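Local coordinates for beta-carbonic anhydrase (Methanothermobacter thermautotrophicus, PDB 1G5C), which catalyses the reversible hydration of carbon dioxide to bicarbonate as a zinc-dependent carbonic anhydrase of the beta class, at residues Ile55-Asn60 with Asp64-Ser69; Glu130-Gly135 with Lys164-Asp169; Arg138-Pro143 with Ile149-Leu154. All blocks are in the same frame, centred on the assembly; numbering follows the deposited sequence.

Contacts 1 and 3 set a helix against the same mixed sheet, in which strand 53-57 is an outermost strand and strands 150-156 and 163-165 are neighbours; contact 2 meets the chain leaving strand 163-165. Contacts 2 and 3 share helix 128-141, and their centres are about 10 Å apart; between centres, contact 1 lies about 15 Å from contact 2 and about 13 Å from contact 3. Ile67 of contact 1 packs on Leu139 of contact 3, and Asn131 of contact 2 makes weak hydrogen bonds to Gly59 and Asn60 of contact 1. The zinc ion, held by Cys32, His87 and Cys90, is about 8 Å from the side chain of Asn57 and about 10 Å from that of Val132.

Contact 1: residues Ile55-Asn60 with Asp64-Ser69; sequences IKNAGN and DGVIRS
Ile55 lays its outer methyl against the start of helix 64-77, with CD1 3.6 Å from Ser69 CB and 4.0 Å from the carbonyl O of Val66. Its two branches divide the work. CG1 lies beside the backbone N (chi1 -61°), and the nearly extended second torsion carries CD1 on to Ser69. The other branch, CG2, meets Val66 CG2 at 4.1 Å, the two side chains meeting obliquely. Strand 55-57 and helix 64-69 run nearly antiparallel, at 172°. The helix belongs to the beta-alpha-beta connection between the parallel strands 53-57 and 81-87.

Asn57, whose side chain is about 8 Å from the zinc ion, adds a polar neighbour to this apolar patch. Its CG sits between the backbone N and the carbonyl carbon (chi1 66°), which brings ND2 within 3.4 Å of Val66 CG2, the side chains crossing at about a right angle. That is packing alone, for ND2 gives its hydrogen bond to the carbonyl O of Ile61. A type II beta turn runs from Asn57 to Asn60.

The second subunit completes the surroundings: Ser69 OG is hydrogen-bonded to the backbone N of Ala58 of that subunit, while Ile55 also packs on its Met33. An alanine here in place of Ile55 would keep CB but remove both branches, and would probably leave a gap beside Ser69 CB and Val66 CG2. No hydrogen bond joins strand to helix, which implies that the direct contact between them is hydrocarbon packing, while the polar groups of Asn57 and Ser69 are engaged by the connecting loop and the partner subunit.

Contact 2: residues Glu130-Gly135 with Lys164-Asp169; sequences ENVIEG and KPLYLD
Leu166 and Val132 make the closest apolar pairing between the chain leaving strand 163-165 and helix 128-141, which packs on the sheet of this alpha/beta fold. Leu166 CD1 comes to 3.7 Å from Val132 CB and 3.8 Å from Val132 CG1, so one methyl rests on the branch point of the valine, the side chains crossing at about a right angle. Leu166 has CG beside its backbone N and an extended second torsion, which sets CD1 against Val132. Ile133 supplies the other apolar contacts through CD1 alone. That methyl lies 3.8 Å from Leu166 CB and 4.0 Å from Tyr167 CB, and it also packs at 3.7 Å on the carbonyl O of Leu166. Two successive bends (chi1 -67°, chi2 -62°) fold the isoleucine chain to bring CD1 there.

The polar interactions lie around this patch. The Tyr167 ring leads away from Ile133, and its OH donates to Asp169 OD1 at 3.2 Å, approaching from above the carboxylate, 63° out of its plane. Asp169 OD2 is engaged separately, in a salt bridge with Lys140 and a hydrogen bond from Val151 N.

In the backbone, Leu166 and Tyr167 both make hydrogen bonds with Gly153, as a classic beta bulge, where the chain turns its corner. Between the two segments themselves the contact is purely methyl packing; the salt bridges Lys140-Asp169 and Glu129-Lys164 also tie the helix to the 164-169 chain, while the bulge and the bonds of Asp169 with Val151 N and His152 ND1 link that chain to strand 150-156.

Contact 3: residues Arg138-Pro143 with Ile149-Leu154; sequences RLKSSP and IGVHGL
Val151 presents both methyls to helix 128-141, one to each of two consecutive helix residues. Its CG1, anti to the backbone N (chi1 -175°), meets Leu139 CD1 at 3.9 Å and Leu139 CB at 4.1 Å. The leucine has CG beside its own backbone N (chi1 -76°) and a nearly extended second torsion, a conformation that carries CD1 out to the valine. Its surroundings are apolar too: Ile82 and Ile84 of strand 81-87 and Ile67 of helix 64-77 also touch Leu139, as befits a helix packed on the sheet of an alpha/beta fold.

Lys140 meets CB and the second methyl, CG2. Its CG lies 4.1 Å from Val151 CB and 4.2 Å from Val151 CG2, the two side chains lying alongside and pointing opposite ways. The chain stays broadly extended through its middle torsions, and the bend at the last (chi4 -57°) brings NZ to the side of the Ile149 carbonyl. There NZ donates to a water at 3.1 Å, and that water donates in turn to the carbonyl O of Ile149 at 2.9 Å. A direct bond is not made, since NZ stands 4.5 Å from that oxygen.

The main polar partner of NZ lies elsewhere, in its salt bridge with Asp169. A calcium ion is bound about 5 Å from the lysine side chain. Lys140 therefore acts in two ways, its CG packing on Val151 while its charge is probably offset largely by Asp169. Hydrophobic packing and a water bridge thus join the helix end to strand 150-156 directly, and the ion pair reaches the strand only indirectly, through the carboxylate of Asp169.

Contact 1: residues Ile55-Asn60 with Asp64-Ser69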
loop_
_atom_site.group_PDB
_atom_site.type_symbol
_atom_site.label_atom_id
_atom_site.label_comp_id
_atom_site.label_asym_id
_atom_site.label_seq_id
_atom_site.Cartn_x
_atom_site.Cartn_y
_atom_site.Cartn_z
ATOM N N ILE A 55 -1.858 2.981 2.594
ATOM C CA ILE A 55 -0.849 1.925 2.656
ATOM C C ILE A 55 -1.480 0.724 3.351
ATOM O O ILE A 55 -2.173 0.880 4.362
ATOM C CB ILE A 55 0.375 2.399 3.457
ATOM C CG1 ILE A 55 0.992 3.617 2.760
ATOM C CG2 ILE A 55 1.406 1.263 3.588
ATOM C CD1 ILE A 55 2.047 4.373 3.600
ATOM N N LYS A 56 -1.255 -0.477 2.823
ATOM C CA LYS A 56 -1.827 -1.685 3.418
ATOM C C LYS A 56 -0.886 -2.877 3.317
ATOM O O LYS A 56 -0.280 -3.119 2.271
ATOM C CB LYS A 56 -3.149 -2.088 2.719
ATOM C CG LYS A 56 -4.322 -1.119 2.874
ATOM C CD LYS A 56 -5.588 -1.674 2.167
ATOM C CE LYS A 56 -6.818 -0.807 2.393
ATOM N NZ LYS A 56 -8.073 -1.530 1.944
ATOM N N ASN A 57 -0.758 -3.618 4.414
ATOM C CA ASN A 57 0.065 -4.819 4.417
ATOM C C ASN A 57 -0.580 -5.770 5.423
ATOM O O ASN A 57 -1.640 -5.459 5.972
ATOM C CB ASN A 57 1.526 -4.502 4.783
ATOM C CG ASN A 57 1.698 -4.010 6.234
ATOM O OD1 ASN A 57 0.775 -4.051 7.054
ATOM N ND2 ASN A 57 2.902 -3.557 6.546
ATOM N N ALA A 58 0.026 -6.929 5.665
ATOM C CA ALA A 58 -0.583 -7.879 6.589
ATOM C C ALA A 58 -0.447 -7.446 8.053
ATOM O O ALA A 58 0.657 -7.440 8.599
ATOM C CB ALA A 58 0.037 -9.277 6.390
ATOM N N GLY A 59 -1.568 -7.077 8.676
ATOM C CA GLY A 59 -1.548 -6.671 10.077
ATOM C C GLY A 59 -1.206 -5.226 10.365
ATOM O O GLY A 59 -1.021 -4.866 11.529
ATOM N N ASN A 60 -1.153 -4.387 9.324
ATOM C CA ASN A 60 -0.793 -2.976 9.464
ATOM C C ASN A 60 0.390 -2.783 10.404
ATOM O O ASN A 60 0.354 -1.999 11.362
ATOM C CB ASN A 60 -1.988 -2.109 9.904
ATOM C CG ASN A 60 -2.678 -2.627 11.157
ATOM O OD1 ASN A 60 -3.562 -3.470 11.084
ATOM N ND2 ASN A 60 -2.283 -2.114 12.304
ATOM N N ASP A 64 10.058 -1.198 7.354
ATOM C CA ASP A 64 10.798 -0.281 6.485
ATOM C C ASP A 64 10.024 0.149 5.243
ATOM O O ASP A 64 10.105 1.312 4.829
ATOM C CB ASP A 64 12.119 -0.908 6.041
ATOM C CG ASP A 64 13.011 -1.278 7.210
ATOM O OD1 ASP A 64 13.217 -0.423 8.101
ATOM O OD2 ASP A 64 13.512 -2.424 7.235
ATOM N N GLY A 65 9.311 -0.797 4.635
ATOM C CA GLY A 65 8.539 -0.496 3.439
ATOM C C GLY A 65 7.443 0.521 3.713
ATOM O O GLY A 65 7.199 1.417 2.912
ATOM N N VAL A 66 6.772 0.379 4.851
ATOM C CA VAL A 66 5.719 1.306 5.213
ATOM C C VAL A 66 6.288 2.703 5.449
ATOM O O VAL A 66 5.735 3.705 4.970
ATOM C CB VAL A 66 4.978 0.808 6.480
ATOM C CG1 VAL A 66 4.085 1.909 7.047
ATOM C CG2 VAL A 66 4.147 -0.409 6.123
ATOM N N ILE A 67 7.402 2.770 6.183
ATOM C CA ILE A 67 8.019 4.052 6.471
ATOM C C ILE A 67 8.428 4.761 5.177
ATOM O O ILE A 67 8.195 5.954 5.017
ATOM C CB ILE A 67 9.246 3.869 7.409
ATOM C CG1 ILE A 67 8.753 3.430 8.797
ATOM C CG2 ILE A 67 10.038 5.169 7.508
ATOM C CD1 ILE A 67 9.861 2.921 9.728
ATOM N N ARG A 68 9.013 4.019 4.247
ATOM C CA ARG A 68 9.421 4.596 2.976
ATOM C C ARG A 68 8.234 5.122 2.154
ATOM O O ARG A 68 8.336 6.169 1.502
ATOM C CB ARG A 68 10.233 3.556 2.184
ATOM C CG ARG A 68 11.756 3.652 2.449
ATOM C CD ARG A 68 12.417 2.290 2.626
ATOM N NE ARG A 68 11.850 1.279 1.737
ATOM C CZ ARG A 68 12.044 -0.030 1.870
ATOM N N SER A 69 7.111 4.409 2.182
ATOM C CA SER A 69 5.927 4.839 1.447
ATOM C C SER A 69 5.337 6.069 2.122
ATOM O O SER A 69 4.896 7.011 1.458
ATOM C CB SER A 69 4.880 3.715 1.399
ATOM O OG SER A 69 5.185 2.777 0.374
#

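Contact 2: residues Glu130-Gly135 with Lys164-Asp169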
loop_
_atom_site.group_PDB
_atom_site.type_symbol
_atom_site.label_atom_id
_atom_site.label_comp_id
_atom_site.label_asym_id
_atom_site.label_seq_id
_atom_site.Cartn_x
_atom_site.Cartn_y
_atom_site.Cartn_z
ATOM N N GLU A 130 -1.908 -3.114 20.750
ATOM C CA GLU A 130 -0.498 -2.862 21.009
ATOM C C GLU A 130 0.279 -2.720 19.701
ATOM O O GLU A 130 1.248 -1.965 19.614
ATOM C CB GLU A 130 0.103 -3.979 21.870
ATOM C CG GLU A 130 -0.222 -5.383 21.413
ATOM C CD GLU A 130 0.220 -6.441 22.424
ATOM O OE1 GLU A 130 1.403 -6.846 22.390
ATOM O OE2 GLU A 130 -0.614 -6.848 23.260
ATOM N N ASN A 131 -0.135 -3.455 18.681
ATOM C CA ASN A 131 0.538 -3.337 17.385
ATOM C C ASN A 131 0.380 -1.917 16.842
ATOM O O ASN A 131 1.324 -1.350 16.280
ATOM C CB ASN A 131 -0.043 -4.337 16.397
ATOM C CG ASN A 131 0.584 -4.216 15.045
ATOM O OD1 ASN A 131 1.798 -4.319 14.914
ATOM N ND2 ASN A 131 -0.240 -3.984 14.022
ATOM N N VAL A 132 -0.807 -1.332 17.007
ATOM C CA VAL A 132 -1.041 0.032 16.551
ATOM C C VAL A 132 -0.157 1.053 17.311
ATOM O O VAL A 132 0.497 1.914 16.705
ATOM C CB VAL A 132 -2.522 0.439 16.716
ATOM C CG1 VAL A 132 -2.667 1.943 16.481
ATOM C CG2 VAL A 132 -3.406 -0.321 15.712
ATOM N N ILE A 133 -0.156 0.963 18.638
ATOM C CA ILE A 133 0.639 1.854 19.472
ATOM C C ILE A 133 2.102 1.715 19.086
ATOM O O ILE A 133 2.829 2.700 18.992
ATOM C CB ILE A 133 0.476 1.509 20.976
ATOM C CG1 ILE A 133 -0.951 1.823 21.430
ATOM C CG2 ILE A 133 1.481 2.319 21.819
ATOM C CD1 ILE A 133 -1.310 3.274 21.294
ATOM N N GLU A 134 2.537 0.482 18.871
ATOM C CA GLU A 134 3.916 0.219 18.487
ATOM C C GLU A 134 4.215 0.884 17.131
ATOM O O GLU A 134 5.297 1.440 16.925
ATOM C CB GLU A 134 4.129 -1.293 18.383
ATOM C CG GLU A 134 5.511 -1.712 17.904
ATOM C CD GLU A 134 6.626 -1.126 18.759
ATOM O OE1 GLU A 134 6.487 -1.121 20.004
ATOM O OE2 GLU A 134 7.643 -0.681 18.186
ATOM N N GLY A 135 3.257 0.822 16.206
ATOM C CA GLY A 135 3.463 1.437 14.904
ATOM C C GLY A 135 3.590 2.938 15.048
ATOM O O GLY A 135 4.388 3.578 14.369
ATOM N N LYS A 164 -12.156 3.371 17.652
ATOM C CA LYS A 164 -11.752 3.572 19.033
ATOM C C LYS A 164 -10.355 4.196 18.976
ATOM O O LYS A 164 -9.442 3.630 18.395
ATOM C CB LYS A 164 -11.707 2.240 19.778
ATOM C CG LYS A 164 -11.028 2.346 21.138
ATOM C CD LYS A 164 -10.871 0.990 21.798
ATOM C CE LYS A 164 -10.166 1.118 23.173
ATOM N NZ LYS A 164 -9.959 -0.218 23.809
ATOM N N PRO A 165 -10.180 5.393 19.544
ATOM C CA PRO A 165 -8.835 5.963 19.473
ATOM C C PRO A 165 -7.868 5.326 20.465
ATOM O O PRO A 165 -8.246 5.036 21.599
ATOM C CB PRO A 165 -9.073 7.459 19.729
ATOM C CG PRO A 165 -10.277 7.465 20.609
ATOM C CD PRO A 165 -11.164 6.380 20.029
ATOM N N LEU A 166 -6.634 5.080 20.019
ATOM C CA LEU A 166 -5.601 4.491 20.871
ATOM C C LEU A 166 -4.573 5.559 21.218
ATOM O O LEU A 166 -4.019 5.577 22.314
ATOM C CB LEU A 166 -4.918 3.310 20.170
ATOM C CG LEU A 166 -5.862 2.112 19.938
ATOM C CD1 LEU A 166 -5.148 0.995 19.198
ATOM C CD2 LEU A 166 -6.376 1.607 21.298
ATOM N N TYR A 167 -4.315 6.449 20.268
ATOM C CA TYR A 167 -3.370 7.526 20.485
ATOM C C TYR A 167 -3.711 8.681 19.584
ATOM O O TYR A 167 -3.855 8.526 18.375
ATOM C CB TYR A 167 -1.936 7.073 20.221
ATOM C CG TYR A 167 -0.935 8.210 20.313
ATOM C CD1 TYR A 167 -0.695 9.039 19.216
ATOM C CD2 TYR A 167 -0.281 8.499 21.515
ATOM C CE1 TYR A 167 0.160 10.133 19.307
ATOM C CE2 TYR A 167 0.580 9.593 21.618
ATOM C CZ TYR A 167 0.794 10.402 20.512
ATOM O OH TYR A 167 1.632 11.486 20.605
ATOM N N LEU A 168 -3.846 9.850 20.189
ATOM C CA LEU A 168 -4.157 11.057 19.433
ATOM C C LEU A 168 -3.076 12.103 19.546
ATOM O O LEU A 168 -2.721 12.539 20.656
ATOM C CB LEU A 168 -5.485 11.670 19.888
ATOM C CG LEU A 168 -6.748 10.845 19.561
ATOM C CD1 LEU A 168 -7.995 11.643 19.995
ATOM C CD2 LEU A 168 -6.807 10.553 18.042
ATOM N N ASP A 169 -2.515 12.455 18.389
ATOM C CA ASP A 169 -1.424 13.416 18.288
ATOM C C ASP A 169 -2.092 14.798 18.039
ATOM O O ASP A 169 -3.339 14.926 17.966
ATOM C CB ASP A 169 -0.558 13.057 17.075
ATOM C CG ASP A 169 0.891 13.458 17.299
ATOM O OD1 ASP A 169 1.296 13.838 18.435
ATOM O OD2 ASP A 169 1.658 13.333 16.343
#

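Contact 3: residues Arg138-Pro143 with Ile149-Leu154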
loop_
_atom_site.group_PDB
_atom_site.type_symbol
_atom_site.label_atom_id
_atom_site.label_comp_id
_atom_site.label_asym_id
_atom_site.label_seq_id
_atom_site.Cartn_x
_atom_site.Cartn_y
_atom_site.Cartn_z
ATOM N N ARG A 138 7.078 3.722 16.198
ATOM C CA ARG A 138 8.058 3.573 15.132
ATOM C C ARG A 138 8.065 4.749 14.174
ATOM O O ARG A 138 9.125 5.236 13.793
ATOM C CB ARG A 138 7.808 2.300 14.338
ATOM C CG ARG A 138 8.515 1.098 14.907
ATOM C CD ARG A 138 8.251 -0.132 14.093
ATOM N NE ARG A 138 8.037 -1.259 14.988
ATOM C CZ ARG A 138 8.026 -2.535 14.615
ATOM N NH1 ARG A 138 8.223 -2.870 13.343
ATOM N NH2 ARG A 138 7.811 -3.480 15.522
ATOM N N LEU A 139 6.884 5.205 13.780
ATOM C CA LEU A 139 6.802 6.329 12.858
ATOM C C LEU A 139 7.347 7.590 13.516
ATOM O O LEU A 139 8.134 8.325 12.925
ATOM C CB LEU A 139 5.353 6.552 12.410
ATOM C CG LEU A 139 4.816 5.562 11.367
ATOM C CD1 LEU A 139 3.339 5.795 11.149
ATOM C CD2 LEU A 139 5.582 5.744 10.058
ATOM N N LYS A 140 6.932 7.836 14.749
ATOM C CA LYS A 140 7.388 9.018 15.462
ATOM C C LYS A 140 8.884 9.007 15.765
ATOM O O LYS A 140 9.503 10.063 15.821
ATOM C CB LYS A 140 6.579 9.189 16.749
ATOM C CG LYS A 140 5.244 9.865 16.507
ATOM C CD LYS A 140 4.549 10.155 17.815
ATOM C CE LYS A 140 3.682 11.400 17.693
ATOM N NZ LYS A 140 4.478 12.611 17.259
ATOM N N SER A 141 9.456 7.819 15.925
ATOM C CA SER A 141 10.884 7.653 16.218
ATOM C C SER A 141 11.773 7.698 14.973
ATOM O O SER A 141 12.989 7.876 15.072
ATOM C CB SER A 141 11.121 6.306 16.898
ATOM O OG SER A 141 10.291 6.147 18.034
ATOM N N SER A 142 11.170 7.517 13.805
ATOM C CA SER A 142 11.940 7.486 12.576
ATOM C C SER A 142 12.486 8.820 12.108
ATOM O O SER A 142 11.761 9.811 12.033
ATOM C CB SER A 142 11.116 6.861 11.440
ATOM O OG SER A 142 11.797 7.001 10.198
ATOM N N PRO A 143 13.795 8.862 11.796
ATOM C CA PRO A 143 14.426 10.097 11.315
ATOM C C PRO A 143 13.851 10.533 9.952
ATOM O O PRO A 143 14.110 11.644 9.483
ATOM C CB PRO A 143 15.914 9.731 11.255
ATOM C CG PRO A 143 15.899 8.228 11.060
ATOM C CD PRO A 143 14.797 7.795 11.993
ATOM N N ILE A 149 4.798 16.179 11.639
ATOM C CA ILE A 149 3.746 15.304 11.105
ATOM C C ILE A 149 2.890 14.715 12.240
ATOM O O ILE A 149 3.416 14.163 13.203
ATOM C CB ILE A 149 4.355 14.122 10.284
ATOM C CG1 ILE A 149 5.344 14.656 9.238
ATOM C CG2 ILE A 149 3.247 13.337 9.594
ATOM C CD1 ILE A 149 4.752 15.731 8.296
ATOM N N GLY A 150 1.570 14.834 12.138
ATOM C CA GLY A 150 0.731 14.264 13.177
ATOM C C GLY A 150 0.560 12.775 12.931
ATOM O O GLY A 150 0.252 12.375 11.805
ATOM N N VAL A 151 0.766 11.949 13.959
ATOM C CA VAL A 151 0.638 10.497 13.817
ATOM C C VAL A 151 -0.348 9.974 14.859
ATOM O O VAL A 151 -0.124 10.097 16.075
ATOM C CB VAL A 151 2.007 9.807 13.975
ATOM C CG1 VAL A 151 1.881 8.318 13.701
ATOM C CG2 VAL A 151 3.006 10.425 13.011
ATOM N N HIS A 152 -1.455 9.417 14.370
ATOM C CA HIS A 152 -2.523 8.927 15.227
ATOM C C HIS A 152 -2.692 7.422 15.111
ATOM O O HIS A 152 -2.359 6.825 14.087
ATOM C CB HIS A 152 -3.838 9.622 14.849
ATOM C CG HIS A 152 -3.715 11.117 14.722
ATOM N ND1 HIS A 152 -3.531 11.941 15.807
ATOM C CD2 HIS A 152 -3.747 11.923 13.632
ATOM C CE1 HIS A 152 -3.460 13.199 15.397
ATOM N NE2 HIS A 152 -3.586 13.212 14.084
ATOM N N GLY A 153 -3.216 6.812 16.168
ATOM C CA GLY A 153 -3.430 5.382 16.162
ATOM C C GLY A 153 -4.867 5.102 16.545
ATOM O O GLY A 153 -5.352 5.615 17.554
ATOM N N LEU A 154 -5.546 4.285 15.740
ATOM C CA LEU A 154 -6.940 3.949 15.976
ATOM C C LEU A 154 -7.125 2.475 15.725
ATOM O O LEU A 154 -6.300 1.840 15.069
ATOM C CB LEU A 154 -7.863 4.688 14.982
ATOM C CG LEU A 154 -7.786 6.206 14.813
ATOM C CD1 LEU A 154 -8.758 6.652 13.718
ATOM C CD2 LEU A 154 -8.116 6.880 16.118
HETATM O O HOH W 1 5.657 12.733 14.362
#